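PDB 4GCN: protein STI-1 from Caenorhabditis elegans, which binds the chaperones Hsp70 and Hsp90 as a co-chaperone, inhibits the Hsp90 ATPase, and promotes thermotolerance, longevity and gonad development. Local coordinates for residues F58-C61 / V62-C65. Numbering follows the deposited sequence.
Sequences FAEC and VQFC
Gln63 reaches back along the first turn of helix 58-74 with an extended chain and lays its amide beside the carbonyl of Ala59, one turn earlier. That oxygen already accepts the backbone N-H of Gln63, with N to Ala59 O at 3.0 Å. The side-chain amide approaches it at a poor angle for a direct bond; a water links the two instead, donating to Ala59 O at 2.8 Å and accepting from Gln63 NE2 at 2.9 Å. CG of Gln63 stands beside its own backbone N (chi1 -70°), and the chain beyond carries Gln63 NE2 to 3.9 Å from Ala59 CB. A long, polar glutamine suits this exposed side, while the small methyl of Ala59 leaves room for the amide alongside it.

On the buried side, Cys61 and Cys65 are neighbours across one turn. Their sulfurs lie 4.2 Å apart, an apolar contact and no disulfide; the compact side chain of Cys61 also packs on Tyr52, Phe53 and Arg88. Val62 brings CG2 to 3.4 Å from Phe58 O, and its branched side chain meets Ala92 and Phe93 of helix 79-95. CD1 of Phe64 lies 3.6 Å from Glu60 O, which sits in the ring plane, facing the weakly positive C-H rim; the ring also meets Tyr52.

Beneath run four successive i to i+4 bonds, from Val62 N to Phe58 O through Cys65 N to Cys61 O. The helix lies in the predicted second tetratricopeptide repeat, packing against helices 42-54 and 79-95. The chemistry thus divides by face: Cys61 and Val62 meet neighbouring helices, whereas on the exposed side the Ala59 carbonyl takes a second hydrogen bond, from a water that the Gln63 amide helps to hold.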
loop_
_atom_site.group_PDB
_atom_site.type_symbol
_atom_site.label_atom_id
_atom_site.label_comp_id
_atom_site.label_asym_id
_atom_site.label_seq_id
_atom_site.Cartn_x
_atom_site.Cartn_y
_atom_site.Cartn_z
ATOM N N PHE A 58 2.485 3.060 11.592
ATOM C CA PHE A 58 3.038 3.645 10.377
ATOM C C PHE A 58 4.275 2.872 9.875
ATOM O O PHE A 58 4.471 2.708 8.695
ATOM C CB PHE A 58 3.321 5.110 10.580
ATOM C CG PHE A 58 2.087 5.908 10.924
ATOM C CD1 PHE A 58 1.133 6.070 9.980
ATOM C CD2 PHE A 58 1.920 6.473 12.164
ATOM C CE1 PHE A 58 -0.013 6.785 10.257
ATOM C CE2 PHE A 58 0.752 7.189 12.469
ATOM C CZ PHE A 58 -0.203 7.322 11.490
ATOM N N ALA A 59 5.023 2.300 10.797
ATOM C CA ALA A 59 6.225 1.506 10.381
ATOM C C ALA A 59 5.786 0.236 9.665
ATOM O O ALA A 59 6.269 -0.081 8.589
ATOM C CB ALA A 59 7.097 1.152 11.572
ATOM N N GLU A 60 4.709 -0.395 10.169
ATOM C CA GLU A 60 4.159 -1.577 9.463
ATOM C C GLU A 60 3.560 -1.219 8.080
ATOM O O GLU A 60 3.749 -1.950 7.133
ATOM C CB GLU A 60 3.160 -2.276 10.336
ATOM C CG GLU A 60 3.748 -2.809 11.624
ATOM C CD GLU A 60 3.723 -1.826 12.796
ATOM O OE1 GLU A 60 3.741 -0.545 12.685
ATOM O OE2 GLU A 60 3.681 -2.376 13.910
ATOM N N CYS A 61 2.883 -0.075 7.988
ATOM C CA CYS A 61 2.376 0.448 6.721
ATOM C C CYS A 61 3.508 0.530 5.695
ATOM O O CYS A 61 3.391 -0.005 4.597
ATOM C CB CYS A 61 1.740 1.777 6.926
ATOM S SG CYS A 61 1.171 2.592 5.445
ATOM N N VAL A 62 4.597 1.185 6.076
ATOM C CA VAL A 62 5.768 1.313 5.222
ATOM C C VAL A 62 6.257 -0.046 4.772
ATOM O O VAL A 62 6.573 -0.213 3.603
ATOM C CB VAL A 62 6.954 2.098 5.874
ATOM C CG1 VAL A 62 8.279 1.966 5.053
ATOM C CG2 VAL A 62 6.590 3.538 6.103
ATOM N N GLN A 63 6.319 -1.000 5.693
ATOM C CA GLN A 63 6.811 -2.354 5.395
ATOM C C GLN A 63 5.958 -3.009 4.328
ATOM O O GLN A 63 6.468 -3.575 3.390
ATOM C CB GLN A 63 6.896 -3.222 6.680
ATOM C CG GLN A 63 8.013 -2.745 7.593
ATOM C CD GLN A 63 7.827 -3.072 9.074
ATOM O OE1 GLN A 63 7.267 -4.112 9.403
ATOM N NE2 GLN A 63 8.350 -2.196 9.973
ATOM N N PHE A 64 4.672 -2.816 4.399
ATOM C CA PHE A 64 3.816 -3.384 3.375
ATOM C C PHE A 64 3.830 -2.632 2.049
ATOM O O PHE A 64 3.571 -3.222 1.002
ATOM C CB PHE A 64 2.418 -3.680 3.940
ATOM C CG PHE A 64 2.389 -5.015 4.634
ATOM C CD1 PHE A 64 2.990 -5.182 5.870
ATOM C CD2 PHE A 64 1.909 -6.141 3.972
ATOM C CE1 PHE A 64 3.046 -6.449 6.485
ATOM C CE2 PHE A 64 1.957 -7.392 4.583
ATOM C CZ PHE A 64 2.536 -7.555 5.826
ATOM N N CYS A 65 4.127 -1.326 2.092
ATOM C CA CYS A 65 4.344 -0.567 0.872
ATOM C C CYS A 65 5.571 -1.089 0.164
ATOM O O CYS A 65 5.602 -1.195 -1.051
ATOM C CB CYS A 65 4.534 0.915 1.215
ATOM S SG CYS A 65 3.030 1.709 1.805
HETATM O O HOH W 1 9.059 0.360 8.746
#